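Local coordinates for serine--tRNA ligase (Pyrococcus horikoshii, PDB 2DQ0), which catalyses the ATP-dependent attachment of serine to tRNA(Ser), and probably also to tRNA(Sec), as a homodimeric class II aminoacyl-tRNA synthetase, at residues V238-E243 against F282-G287; H300-V305 against A407-R412; V351-Y356 against N376-Q381; Y356-W361 against E370-S375. All blocks are in the same frame, centred on the assembly; numbering follows the deposited sequence.

Contact 1: residues V238-E243 against F282-G287; sequences VIYKVE and FRKEAG. With SSA (5'-O-(N-(L-seryl)-sulfamoyl)adenosine), chain G.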
# COMPACT_ATOMS: atom_id res chain seq x y z
N VAL A 238 13.93 -6.72 -1.56
CA VAL A 238 12.95 -5.73 -1.92
C VAL A 238 11.54 -5.90 -1.37
O VAL A 238 10.91 -4.93 -0.99
CB VAL A 238 12.87 -5.56 -3.49
CG1 VAL A 238 13.97 -6.30 -4.18
CG2 VAL A 238 11.57 -6.03 -4.00
N ILE A 239 11.07 -7.13 -1.30
CA ILE A 239 9.70 -7.40 -0.91
C ILE A 239 9.32 -7.54 0.56
O ILE A 239 9.92 -8.31 1.29
CB ILE A 239 9.21 -8.63 -1.66
CG1 ILE A 239 9.40 -8.40 -3.14
CG2 ILE A 239 7.74 -8.92 -1.35
CD1 ILE A 239 9.26 -9.67 -3.95
N TYR A 240 8.28 -6.80 0.94
CA TYR A 240 7.73 -6.82 2.30
C TYR A 240 6.63 -7.87 2.35
O TYR A 240 5.77 -7.94 1.45
CB TYR A 240 7.05 -5.50 2.67
CG TYR A 240 7.93 -4.32 2.95
CD1 TYR A 240 8.72 -4.28 4.10
CD2 TYR A 240 7.94 -3.21 2.10
CE1 TYR A 240 9.49 -3.16 4.41
CE2 TYR A 240 8.71 -2.08 2.41
CZ TYR A 240 9.48 -2.06 3.56
OH TYR A 240 10.27 -0.98 3.85
N LYS A 241 6.64 -8.68 3.41
CA LYS A 241 5.59 -9.66 3.58
C LYS A 241 4.73 -9.18 4.75
O LYS A 241 5.24 -8.55 5.68
CB LYS A 241 6.15 -11.04 3.90
CG LYS A 241 5.05 -12.08 4.10
CD LYS A 241 5.61 -13.43 4.42
CE LYS A 241 4.51 -14.46 4.62
NZ LYS A 241 3.81 -14.24 5.91
N VAL A 242 3.42 -9.43 4.69
CA VAL A 242 2.57 -9.02 5.80
C VAL A 242 2.43 -10.20 6.75
O VAL A 242 2.31 -11.35 6.33
CB VAL A 242 1.16 -8.47 5.31
CG1 VAL A 242 1.18 -8.25 3.83
CG2 VAL A 242 0.06 -9.38 5.71
N GLU A 243 2.49 -9.91 8.04
CA GLU A 243 2.40 -10.94 9.06
C GLU A 243 1.18 -11.85 8.97
O GLU A 243 0.10 -11.41 8.58
CB GLU A 243 2.44 -10.28 10.44
CG GLU A 243 3.53 -10.80 11.32
CD GLU A 243 3.74 -9.96 12.56
OE1 GLU A 243 2.78 -9.78 13.34
OE2 GLU A 243 4.87 -9.47 12.73
N PHE A 282 6.00 -0.67 -3.07
CA PHE A 282 6.71 -0.79 -1.81
C PHE A 282 7.94 -1.64 -1.94
O PHE A 282 7.88 -2.76 -2.44
CB PHE A 282 5.79 -1.39 -0.74
CG PHE A 282 4.45 -0.74 -0.68
CD1 PHE A 282 3.43 -1.16 -1.53
CD2 PHE A 282 4.20 0.31 0.20
CE1 PHE A 282 2.18 -0.54 -1.52
CE2 PHE A 282 2.95 0.94 0.23
CZ PHE A 282 1.94 0.52 -0.63
N ARG A 283 9.08 -1.10 -1.51
CA ARG A 283 10.33 -1.85 -1.58
C ARG A 283 11.15 -1.61 -0.32
O ARG A 283 11.20 -0.51 0.22
CB ARG A 283 11.15 -1.49 -2.83
CG ARG A 283 10.42 -0.70 -3.87
CD ARG A 283 10.20 -1.42 -5.18
NE ARG A 283 11.33 -1.34 -6.09
CZ ARG A 283 11.21 -1.41 -7.41
NH1 ARG A 283 10.02 -1.53 -7.97
NH2 ARG A 283 12.29 -1.38 -8.19
N LYS A 284 11.76 -2.68 0.15
CA LYS A 284 12.59 -2.63 1.35
C LYS A 284 13.88 -1.85 1.11
O LYS A 284 14.37 -1.19 2.02
CB LYS A 284 12.97 -4.04 1.78
CG LYS A 284 11.87 -4.89 2.42
CD LYS A 284 12.40 -6.32 2.62
CE LYS A 284 11.47 -7.19 3.43
NZ LYS A 284 11.91 -8.62 3.37
N GLU A 285 14.40 -1.90 -0.11
CA GLU A 285 15.67 -1.26 -0.43
C GLU A 285 16.66 -1.67 0.66
O GLU A 285 17.40 -0.84 1.18
CB GLU A 285 15.54 0.26 -0.46
CG GLU A 285 14.73 0.79 -1.64
CD GLU A 285 15.27 0.37 -3.01
OE1 GLU A 285 16.50 0.23 -3.18
OE2 GLU A 285 14.44 0.20 -3.94
N ALA A 286 16.67 -2.96 0.99
CA ALA A 286 17.54 -3.47 2.04
C ALA A 286 19.03 -3.26 1.77
O ALA A 286 19.77 -2.78 2.64
CB ALA A 286 17.25 -4.94 2.29
N GLY A 287 19.49 -3.61 0.57
CA GLY A 287 20.89 -3.43 0.24
C GLY A 287 21.45 -2.09 0.67
O GLY A 287 22.64 -1.96 0.97
N10 SSA G . 8.39 -3.22 -13.45
CA SSA G . 9.67 -2.61 -13.85
CB SSA G . 9.46 -1.56 -14.90
OG SSA G . 8.85 -0.38 -14.37
C9 SSA G . 10.42 -1.97 -12.70
O9 SSA G . 9.91 -1.86 -11.59
N8 SSA G . 11.67 -1.54 -12.96
S1 SSA G . 12.52 -0.80 -11.82
O1S SSA G . 12.68 -1.78 -10.75
O2S SSA G . 13.69 -0.25 -12.49
O5' SSA G . 11.57 0.35 -11.33
C5' SSA G . 11.10 1.30 -12.26
C4' SSA G . 11.40 2.70 -11.83
O4' SSA G . 10.75 3.00 -10.58
C3' SSA G . 12.85 3.08 -11.59
O3' SSA G . 13.50 3.30 -12.82
C2' SSA G . 12.64 4.39 -10.85
O2' SSA G . 12.21 5.46 -11.66
C1' SSA G . 11.51 3.99 -9.89
N9 SSA G . 11.97 3.37 -8.65
C8 SSA G . 12.44 2.08 -8.43
N7 SSA G . 12.78 1.86 -7.18
C5 SSA G . 12.52 3.06 -6.54
C6 SSA G . 12.68 3.49 -5.19
N6 SSA G . 13.15 2.70 -4.23
N1 SSA G . 12.31 4.77 -4.87
C2 SSA G . 11.81 5.56 -5.85
N3 SSA G . 11.62 5.27 -7.16
C4 SSA G . 12.01 4.00 -7.44
O HOH W 1 7.35 -5.18 -1.13

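Contact 2: residues H300-V305 against A407-R412; sequences HQFHKV and AIATSR. With SSA (5'-O-(N-(L-seryl)-sulfamoyl)adenosine), chain G; SO4 (sulfate ion), chain C; SO4 (sulfate ion), chain E.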
# COMPACT_ATOMS: atom_id res chain seq x y z
N HIS A 300 10.97 3.98 0.32
CA HIS A 300 10.22 2.77 0.53
C HIS A 300 8.88 2.70 -0.22
O HIS A 300 8.39 1.58 -0.51
CB HIS A 300 10.02 2.57 2.03
CG HIS A 300 11.28 2.22 2.74
ND1 HIS A 300 12.06 1.15 2.35
CD2 HIS A 300 11.91 2.80 3.78
CE1 HIS A 300 13.13 1.09 3.12
NE2 HIS A 300 13.06 2.08 4.00
N GLN A 301 8.27 3.86 -0.50
CA GLN A 301 7.02 3.88 -1.24
C GLN A 301 7.01 4.99 -2.29
O GLN A 301 7.50 6.10 -2.05
CB GLN A 301 5.79 4.06 -0.31
CG GLN A 301 5.51 5.48 0.09
CD GLN A 301 4.27 5.66 0.99
OE1 GLN A 301 4.12 4.99 2.01
NE2 GLN A 301 3.41 6.62 0.62
N PHE A 302 6.49 4.64 -3.46
CA PHE A 302 6.35 5.57 -4.57
C PHE A 302 5.24 5.11 -5.51
O PHE A 302 4.83 3.93 -5.50
CB PHE A 302 7.64 5.71 -5.37
CG PHE A 302 8.13 4.44 -5.99
CD1 PHE A 302 8.88 3.52 -5.26
CD2 PHE A 302 7.88 4.17 -7.34
CE1 PHE A 302 9.37 2.36 -5.86
CE2 PHE A 302 8.37 3.01 -7.94
CZ PHE A 302 9.12 2.10 -7.20
N HIS A 303 4.77 6.04 -6.31
CA HIS A 303 3.71 5.78 -7.26
C HIS A 303 4.30 5.54 -8.64
O HIS A 303 5.26 6.22 -9.04
CB HIS A 303 2.76 6.97 -7.28
CG HIS A 303 2.04 7.16 -5.99
ND1 HIS A 303 1.52 8.38 -5.60
CD2 HIS A 303 1.70 6.28 -5.02
CE1 HIS A 303 0.90 8.24 -4.44
NE2 HIS A 303 1.00 6.98 -4.06
N LYS A 304 3.74 4.58 -9.38
CA LYS A 304 4.22 4.28 -10.72
C LYS A 304 3.17 3.80 -11.71
O LYS A 304 2.38 2.91 -11.43
CB LYS A 304 5.35 3.25 -10.65
CG LYS A 304 5.97 2.95 -12.00
CD LYS A 304 7.27 2.15 -11.85
CE LYS A 304 7.04 0.85 -11.06
NZ LYS A 304 5.99 -0.02 -11.67
N VAL A 305 3.15 4.44 -12.87
CA VAL A 305 2.24 4.07 -13.95
C VAL A 305 3.10 3.08 -14.73
O VAL A 305 4.19 3.43 -15.19
CB VAL A 305 1.91 5.29 -14.81
CG1 VAL A 305 1.09 4.88 -16.04
CG2 VAL A 305 1.14 6.30 -13.98
N ALA A 407 6.27 3.73 -17.26
CA ALA A 407 5.71 4.77 -18.11
C ALA A 407 6.25 5.94 -17.29
O ALA A 407 7.09 6.70 -17.75
CB ALA A 407 4.20 4.76 -18.10
N ILE A 408 5.79 6.07 -16.06
CA ILE A 408 6.29 7.12 -15.17
C ILE A 408 6.27 6.71 -13.70
O ILE A 408 5.24 6.33 -13.15
CB ILE A 408 5.49 8.42 -15.24
CG1 ILE A 408 5.72 9.12 -16.57
CG2 ILE A 408 5.91 9.34 -14.08
CD1 ILE A 408 4.94 10.46 -16.70
N ALA A 409 7.43 6.76 -13.06
CA ALA A 409 7.47 6.46 -11.65
C ALA A 409 7.54 7.92 -11.16
O ALA A 409 8.54 8.60 -11.37
CB ALA A 409 8.73 5.67 -11.31
N THR A 410 6.46 8.40 -10.55
CA THR A 410 6.38 9.81 -10.11
C THR A 410 7.53 10.30 -9.24
O THR A 410 7.99 11.42 -9.41
CB THR A 410 5.05 10.11 -9.37
OG1 THR A 410 5.03 9.43 -8.12
CG2 THR A 410 3.87 9.64 -10.18
N SER A 411 7.98 9.47 -8.30
CA SER A 411 9.09 9.83 -7.42
C SER A 411 10.22 10.49 -8.22
O SER A 411 10.51 11.68 -8.07
CB SER A 411 9.62 8.56 -6.74
OG SER A 411 9.85 7.54 -7.72
N ARG A 412 10.85 9.71 -9.09
CA ARG A 412 11.96 10.23 -9.88
C ARG A 412 11.59 11.20 -10.98
O ARG A 412 12.45 11.94 -11.44
CB ARG A 412 12.78 9.09 -10.43
CG ARG A 412 13.31 8.24 -9.29
CD ARG A 412 14.30 7.25 -9.73
NE ARG A 412 14.91 6.63 -8.57
CZ ARG A 412 15.80 5.66 -8.64
NH1 ARG A 412 16.30 5.16 -7.51
NH2 ARG A 412 16.19 5.19 -9.83
N10 SSA G . 8.39 -3.22 -13.45
CA SSA G . 9.67 -2.61 -13.85
CB SSA G . 9.46 -1.56 -14.90
OG SSA G . 8.85 -0.38 -14.37
C9 SSA G . 10.42 -1.97 -12.70
O9 SSA G . 9.91 -1.86 -11.59
N8 SSA G . 11.67 -1.54 -12.96
S1 SSA G . 12.52 -0.80 -11.82
O1S SSA G . 12.68 -1.78 -10.75
O2S SSA G . 13.69 -0.25 -12.49
O5' SSA G . 11.57 0.35 -11.33
C5' SSA G . 11.10 1.30 -12.26
C4' SSA G . 11.40 2.70 -11.83
O4' SSA G . 10.75 3.00 -10.58
C3' SSA G . 12.85 3.08 -11.59
O3' SSA G . 13.50 3.30 -12.82
C2' SSA G . 12.64 4.39 -10.85
O2' SSA G . 12.21 5.46 -11.66
C1' SSA G . 11.51 3.99 -9.89
N9 SSA G . 11.97 3.37 -8.65
C8 SSA G . 12.44 2.08 -8.43
N7 SSA G . 12.78 1.86 -7.18
C5 SSA G . 12.52 3.06 -6.54
C6 SSA G . 12.68 3.49 -5.19
N6 SSA G . 13.15 2.70 -4.23
N1 SSA G . 12.31 4.77 -4.87
C2 SSA G . 11.81 5.56 -5.85
N3 SSA G . 11.62 5.27 -7.16
C4 SSA G . 12.01 4.00 -7.44
S SO4 C . 16.12 2.11 5.94
O1 SO4 C . 15.19 1.74 7.02
O2 SO4 C . 15.49 3.16 5.12
O3 SO4 C . 17.38 2.62 6.51
O4 SO4 C . 16.40 0.92 5.11
S SO4 E . 19.89 3.74 -9.15
O1 SO4 E . 19.05 2.70 -8.52
O2 SO4 E . 21.26 3.23 -9.36
O3 SO4 E . 19.95 4.91 -8.25
O4 SO4 E . 19.32 4.15 -10.45
O HOH W 2 5.96 8.32 -6.00

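Contact 3: residues V351-Y356 against N376-Q381; sequences VAAKKY and NCTDWQ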
# COMPACT_ATOMS: atom_id res chain seq x y z
N VAL A 351 15.29 -11.57 -14.41
CA VAL A 351 14.11 -11.68 -15.25
C VAL A 351 14.25 -11.31 -16.72
O VAL A 351 13.70 -11.99 -17.59
CB VAL A 351 12.95 -10.86 -14.66
CG1 VAL A 351 11.66 -11.22 -15.37
CG2 VAL A 351 12.85 -11.12 -13.16
N ALA A 352 15.00 -10.26 -17.01
CA ALA A 352 15.10 -9.82 -18.39
C ALA A 352 16.11 -10.52 -19.29
O ALA A 352 17.12 -11.04 -18.83
CB ALA A 352 15.35 -8.32 -18.43
N ALA A 353 15.79 -10.52 -20.57
CA ALA A 353 16.68 -11.07 -21.59
C ALA A 353 17.48 -9.87 -22.10
O ALA A 353 18.64 -10.00 -22.46
CB ALA A 353 15.87 -11.68 -22.73
N LYS A 354 16.83 -8.71 -22.14
CA LYS A 354 17.45 -7.46 -22.59
C LYS A 354 16.71 -6.32 -21.89
O LYS A 354 15.48 -6.40 -21.68
CB LYS A 354 17.34 -7.31 -24.11
CG LYS A 354 17.96 -6.03 -24.63
CD LYS A 354 17.88 -5.93 -26.14
CE LYS A 354 18.66 -4.75 -26.67
NZ LYS A 354 18.64 -4.75 -28.16
N LYS A 355 17.44 -5.27 -21.53
CA LYS A 355 16.82 -4.16 -20.84
C LYS A 355 17.33 -2.78 -21.24
O LYS A 355 18.54 -2.58 -21.41
CB LYS A 355 16.99 -4.36 -19.33
CG LYS A 355 16.48 -3.22 -18.46
CD LYS A 355 15.98 -3.73 -17.11
CE LYS A 355 17.06 -4.34 -16.24
NZ LYS A 355 16.45 -5.22 -15.18
N TYR A 356 16.41 -1.84 -21.41
CA TYR A 356 16.76 -0.46 -21.74
C TYR A 356 16.35 0.41 -20.56
O TYR A 356 15.28 0.21 -19.99
CB TYR A 356 16.03 0.04 -22.97
CG TYR A 356 16.44 -0.58 -24.28
CD1 TYR A 356 15.49 -1.01 -25.18
CD2 TYR A 356 17.79 -0.66 -24.64
CE1 TYR A 356 15.85 -1.52 -26.43
CE2 TYR A 356 18.17 -1.17 -25.89
CZ TYR A 356 17.18 -1.60 -26.78
OH TYR A 356 17.52 -2.07 -28.02
N ASN A 376 12.34 -7.03 -21.74
CA ASN A 376 11.65 -8.02 -22.52
C ASN A 376 11.94 -9.27 -21.69
O ASN A 376 13.09 -9.70 -21.53
CB ASN A 376 12.24 -8.18 -23.92
CG ASN A 376 11.52 -9.26 -24.72
OD1 ASN A 376 10.73 -10.05 -24.17
ND2 ASN A 376 11.80 -9.32 -26.01
N CYS A 377 10.89 -9.83 -21.12
CA CYS A 377 11.11 -10.99 -20.28
C CYS A 377 11.03 -12.32 -20.99
O CYS A 377 11.13 -13.36 -20.33
CB CYS A 377 10.12 -10.95 -19.12
SG CYS A 377 10.41 -9.54 -18.06
N THR A 378 10.85 -12.30 -22.31
CA THR A 378 10.79 -13.55 -23.05
C THR A 378 9.71 -14.42 -22.40
O THR A 378 8.63 -13.91 -22.06
CB THR A 378 12.18 -14.24 -22.98
OG1 THR A 378 13.10 -13.48 -23.76
CG2 THR A 378 12.14 -15.66 -23.50
N ASP A 379 10.00 -15.70 -22.20
CA ASP A 379 9.06 -16.63 -21.58
C ASP A 379 9.44 -16.97 -20.15
O ASP A 379 8.96 -17.97 -19.61
CB ASP A 379 8.99 -17.93 -22.39
CG ASP A 379 10.32 -18.69 -22.45
OD1 ASP A 379 10.34 -19.80 -23.01
OD2 ASP A 379 11.35 -18.19 -21.95
N TRP A 380 10.30 -16.17 -19.52
CA TRP A 380 10.77 -16.46 -18.16
C TRP A 380 9.67 -16.44 -17.10
O TRP A 380 9.67 -17.27 -16.20
CB TRP A 380 11.86 -15.47 -17.75
CG TRP A 380 12.74 -15.92 -16.60
CD1 TRP A 380 13.84 -16.72 -16.70
CD2 TRP A 380 12.60 -15.60 -15.21
NE1 TRP A 380 14.39 -16.91 -15.46
CE2 TRP A 380 13.65 -16.24 -14.53
CE3 TRP A 380 11.69 -14.83 -14.48
CZ2 TRP A 380 13.82 -16.14 -13.14
CZ3 TRP A 380 11.85 -14.73 -13.10
CH2 TRP A 380 12.91 -15.39 -12.44
N GLN A 381 8.75 -15.47 -17.20
CA GLN A 381 7.66 -15.37 -16.24
C GLN A 381 6.57 -16.32 -16.66
O GLN A 381 5.99 -17.03 -15.82
CB GLN A 381 7.12 -13.93 -16.19
CG GLN A 381 8.19 -12.91 -15.85
CD GLN A 381 7.64 -11.53 -15.66
OE1 GLN A 381 6.98 -10.97 -16.53
NE2 GLN A 381 7.93 -10.95 -14.50

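Contact 4: residues Y356-W361 against E370-S375; sequences YDIEAW and EVVSAS. With SSA (5'-O-(N-(L-seryl)-sulfamoyl)adenosine), chain G.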
# COMPACT_ATOMS: atom_id res chain seq x y z
N TYR A 356 16.41 -1.84 -21.41
CA TYR A 356 16.76 -0.46 -21.74
C TYR A 356 16.35 0.41 -20.56
O TYR A 356 15.28 0.21 -19.99
CB TYR A 356 16.03 0.04 -22.97
CG TYR A 356 16.44 -0.58 -24.28
CD1 TYR A 356 15.49 -1.01 -25.18
CD2 TYR A 356 17.79 -0.66 -24.64
CE1 TYR A 356 15.85 -1.52 -26.43
CE2 TYR A 356 18.17 -1.17 -25.89
CZ TYR A 356 17.18 -1.60 -26.78
OH TYR A 356 17.52 -2.07 -28.02
N ASP A 357 17.19 1.37 -20.19
CA ASP A 357 16.88 2.29 -19.11
C ASP A 357 16.89 3.72 -19.63
O ASP A 357 17.65 4.07 -20.54
CB ASP A 357 17.93 2.21 -17.99
CG ASP A 357 17.71 1.05 -17.03
OD1 ASP A 357 16.95 0.11 -17.36
OD2 ASP A 357 18.33 1.06 -15.95
N ILE A 358 16.04 4.55 -19.06
CA ILE A 358 16.07 5.95 -19.43
C ILE A 358 16.70 6.64 -18.22
O ILE A 358 16.12 6.63 -17.13
CB ILE A 358 14.69 6.53 -19.64
CG1 ILE A 358 14.01 5.82 -20.82
CG2 ILE A 358 14.81 8.04 -19.87
CD1 ILE A 358 12.62 6.35 -21.15
N GLU A 359 17.89 7.21 -18.41
CA GLU A 359 18.57 7.92 -17.32
C GLU A 359 18.48 9.38 -17.65
O GLU A 359 19.04 9.83 -18.65
CB GLU A 359 20.04 7.50 -17.21
CG GLU A 359 20.24 6.06 -16.76
CD GLU A 359 21.67 5.57 -16.95
OE1 GLU A 359 22.01 4.45 -16.50
OE2 GLU A 359 22.47 6.31 -17.56
N ALA A 360 17.76 10.12 -16.82
CA ALA A 360 17.58 11.57 -17.01
C ALA A 360 18.75 12.32 -16.49
O ALA A 360 19.37 11.92 -15.51
CB ALA A 360 16.34 12.08 -16.32
N TRP A 361 19.04 13.42 -17.16
CA TRP A 361 20.11 14.29 -16.74
C TRP A 361 19.56 15.02 -15.51
O TRP A 361 18.45 15.54 -15.53
CB TRP A 361 20.44 15.30 -17.86
CG TRP A 361 21.45 16.28 -17.38
CD1 TRP A 361 21.27 17.62 -17.16
CD2 TRP A 361 22.77 15.97 -16.93
NE1 TRP A 361 22.40 18.17 -16.58
CE2 TRP A 361 23.34 17.18 -16.43
CE3 TRP A 361 23.53 14.80 -16.89
CZ2 TRP A 361 24.64 17.24 -15.90
CZ3 TRP A 361 24.83 14.85 -16.37
CH2 TRP A 361 25.36 16.07 -15.88
N GLU A 370 18.81 6.79 -13.53
CA GLU A 370 17.73 5.92 -13.98
C GLU A 370 16.41 6.51 -13.58
O GLU A 370 16.22 6.92 -12.43
CB GLU A 370 17.81 4.52 -13.35
CG GLU A 370 16.59 3.65 -13.71
CD GLU A 370 16.62 2.28 -13.08
OE1 GLU A 370 15.62 1.53 -13.25
OE2 GLU A 370 17.63 1.93 -12.43
N VAL A 371 15.49 6.52 -14.53
CA VAL A 371 14.19 7.09 -14.30
C VAL A 371 13.10 6.12 -14.84
O VAL A 371 11.93 6.24 -14.49
CB VAL A 371 14.15 8.50 -14.93
CG1 VAL A 371 13.63 8.45 -16.39
CG2 VAL A 371 13.39 9.43 -14.03
N VAL A 372 13.50 5.17 -15.68
CA VAL A 372 12.60 4.15 -16.22
C VAL A 372 13.37 2.93 -16.71
O VAL A 372 14.52 3.02 -17.11
CB VAL A 372 11.65 4.65 -17.39
CG1 VAL A 372 11.97 6.05 -17.78
CG2 VAL A 372 11.75 3.72 -18.61
N SER A 373 12.70 1.78 -16.68
CA SER A 373 13.28 0.53 -17.13
C SER A 373 12.26 -0.19 -18.01
O SER A 373 11.06 -0.24 -17.69
CB SER A 373 13.61 -0.34 -15.92
OG SER A 373 14.93 -0.81 -16.01
N ALA A 374 12.74 -0.72 -19.14
CA ALA A 374 11.90 -1.47 -20.09
C ALA A 374 12.56 -2.83 -20.32
O ALA A 374 13.68 -2.91 -20.82
CB ALA A 374 11.78 -0.71 -21.40
N SER A 375 11.87 -3.90 -19.97
CA SER A 375 12.43 -5.23 -20.12
C SER A 375 11.63 -6.16 -21.04
O SER A 375 10.41 -6.07 -21.13
CB SER A 375 12.50 -5.92 -18.75
OG SER A 375 13.18 -5.11 -17.80
N10 SSA G . 8.39 -3.22 -13.45
CA SSA G . 9.67 -2.61 -13.85
CB SSA G . 9.46 -1.56 -14.90
OG SSA G . 8.85 -0.38 -14.37
C9 SSA G . 10.42 -1.97 -12.70
O9 SSA G . 9.91 -1.86 -11.59
N8 SSA G . 11.67 -1.54 -12.96
S1 SSA G . 12.52 -0.80 -11.82
O1S SSA G . 12.68 -1.78 -10.75
O2S SSA G . 13.69 -0.25 -12.49
O5' SSA G . 11.57 0.35 -11.33
C5' SSA G . 11.10 1.30 -12.26
C4' SSA G . 11.40 2.70 -11.83
O4' SSA G . 10.75 3.00 -10.58
C3' SSA G . 12.85 3.08 -11.59
O3' SSA G . 13.50 3.30 -12.82
C2' SSA G . 12.64 4.39 -10.85
O2' SSA G . 12.21 5.46 -11.66
C1' SSA G . 11.51 3.99 -9.89
N9 SSA G . 11.97 3.37 -8.65
C8 SSA G . 12.44 2.08 -8.43
N7 SSA G . 12.78 1.86 -7.18
C5 SSA G . 12.52 3.06 -6.54
C6 SSA G . 12.68 3.49 -5.19
N6 SSA G . 13.15 2.70 -4.23
N1 SSA G . 12.31 4.77 -4.87
C2 SSA G . 11.81 5.56 -5.85
N3 SSA G . 11.62 5.27 -7.16
C4 SSA G . 12.01 4.00 -7.44

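Contact 1: residues V238-E243 against F282-G287
Tyr240 lies with one ring face against the aliphatic stem of Lys284, whose CG sits 3.7 Å from the ring centroid and 17° off the normal, a CH-pi contact displaced toward the rim. The stem is laid there because Lys284 CG stands anti to its carbonyl carbon (chi1 -73°) and the chain then runs straight, crossing the phenol at a slant and carrying NZ past the Ile239 carbonyl to a hydrogen bond with the backbone O of Phe235. Phe282 meets the same ring differently: its CB comes in at the edge, near the plane, 4.0 Å from Tyr240 CD2, while its own ring leads away. An alanine in place of Tyr240 would probably open a gap beside Phe282 CB and leave the Lys284 stem freer to shift. The backbones are tied by Lys284 N, which donates to Val238 O over 2.7 Å. A water accepts from Tyr240 N (2.8 Å) and donates to Phe282 O, bridging the two segments. On the far side of 282-287 the side chains turn to the seryl-adenylate analogue. Arg283 NH2 bonds the sulfamoyl O1S at 2.6 Å, the C8-N7 edge of the adenine stands over one face of the guanidinium, and NH1 is held by Pro251 O. Glu285 OE2 accepts from the adenine N6 at 2.8 Å. Lys241 forms a salt bridge with Glu243 of the second subunit, so 238-243 lies at the dimer interface. The Phe-Arg-Lys-Glu sequence at the end of strand 273-282 is the Arg-x-Glu signature of class II motif 2, whose arginine and glutamate here grip the adenylate.

Contact 2: residues H300-V305 against A407-R412
Val305 and Ile408 share the straightest bond of the contact: Val305 N donates to Ile408 O over 2.8 Å at 167°. In return Val305 O accepts twice, from Ala407 N at 2.9 Å and from Ile408 N, so that two residues face one in a classic beta bulge. Further along, Thr410 N reaches His303 O at 2.9 Å, and a water lies between His303 N and Thr410 OG1. The next link runs through the ligand: Ser411 OG donates to N3 of the adenine at 2.9 Å. Strand 408-409 leading straight into helix 410-420, with an arginine in the helix's first turn, is class II motif 3, here paired antiparallel with the outgoing strand of motif 2. Between them the adenine is sandwiched. Phe302, its CG held between the backbone N and the carbonyl carbon (chi1 61°), lays a ring face on one side of the base, CE1 coming within 3.3 Å of SSA C5. Arg412 spreads its guanidinium over the other side, its NE bonded to Phe297 O, and its CD lies by the ribose O2'. By the sugar, Ala409 CB is 3.4 Å from SSA O4', with Lys304 CD lying alongside that methyl group; the lysine then bends to bring NZ to Thr252 OG1. On the opposite face of the strand pair Val305 CG1 rests 3.7 Å from Ala407 CB, and helix 190-209 covers Val305 and Ile408. His303 uses only CB against Thr410 OG1, at 3.5 Å, because its ring leads away to Tyr219 of the second subunit and to Asp196.

Contact 3: residues V351-Y356 against N376-Q381
Ala353 N donates to Asn376 O (3.0 Å) and Asn376 N to Lys354 O (3.2 Å), both bonds nearly straight and end-on to their carbonyls. Beyond this pair 376-381 curls away: Asn376 OD1 accepts from Thr378 N at 2.9 Å, from above its amide plane, an Asx turn, and Cys377 to Trp380 form a type II' beta turn. The two turns lead the chain out of the beta hairpin of strands 354-362 and 367-376 toward helix 382-385. Val351 packs against the turn. Its CA stands over the six-membered ring of Trp380, a CH-pi contact of 4.3 Å to the centroid, and CG2 touches CZ3 at 3.7 Å. CG1, anti to the backbone N (chi1 -168°), lies against Trp380 CE3 as well and reaches Cys377 SG (3.4 Å) and the Gln381 amide, whose OE1 bonds Thr402 and whose NE2 bonds Glu254, itself bonded to the seryl-adenylate analogue. The indole is held by NE1 on Leu106 O. Replacing Trp380 by an alanine would probably expose the Val351 flank and leave the Leu106 carbonyl without its donor. Ala353 CB rests by Thr378 OG1, 3.5 Å away.

Contact 4: residues Y356-W361 against E370-S375
Glu370 stands between Asp357 and the ligand, its extended chain placing OE1 to accept from the ribose O3' of the adenylate analogue at 2.8 Å. Next to it Val371 O takes a weak bond from O2', and Ser373 CB lies by the sulfamoyl O2S. Behind this first shell stands Asp357. Its OD1 accepts from Ser373 OG at 2.6 Å, the hydroxyl coming from above the carboxylate plane, 41° out of it, while OD2 lies 3.7 Å from Glu370 OE2, the two carboxylate planes 32° apart. The backbone sets these groups in place. Ile358 O takes Val371 N (2.7 Å) and, more weakly, Val372 N, a classic beta bulge that shifts the register and brings Glu370 opposite Glu359. Tyr356 and Ala374 close the pairing with two bonds, N to O each way. On the reverse face Ile358 covers both valines, CG2 touching Val371 CG1 at 3.7 Å, and helix 316-333 packs beneath. Glu359 turns its carboxylate to Arg339. Strands 354-362 and 367-376 form an antiparallel hairpin of the class II catalytic sheet, strand 367-376 lining the adenylate site, where ATP probably binds as well.

In the fold
Contacts 1, 2 and 4 surround one seryl-adenylate analogue, and contact 3 extends the hairpin of contact 4, sharing Tyr356 with it. Motif 2 joins the first two: Arg283 O lies 2.8 Å from His300 ND1, a probable hydrogen bond, and Arg283 CG packs on Phe302 CE1. Contact 2 meets contact 4 where Arg412 NH2 reaches Glu370 O at 3.1 Å, linking the arginine on the adenine to the strand holding the ribose; their centres are 13 Å apart. Contact 3 keeps clear of contact 1, nearest atoms about 9 Å apart, and the side chain of Gln381 is about 8 Å from the ligand. Contacts 1 and 2 also touch the second subunit.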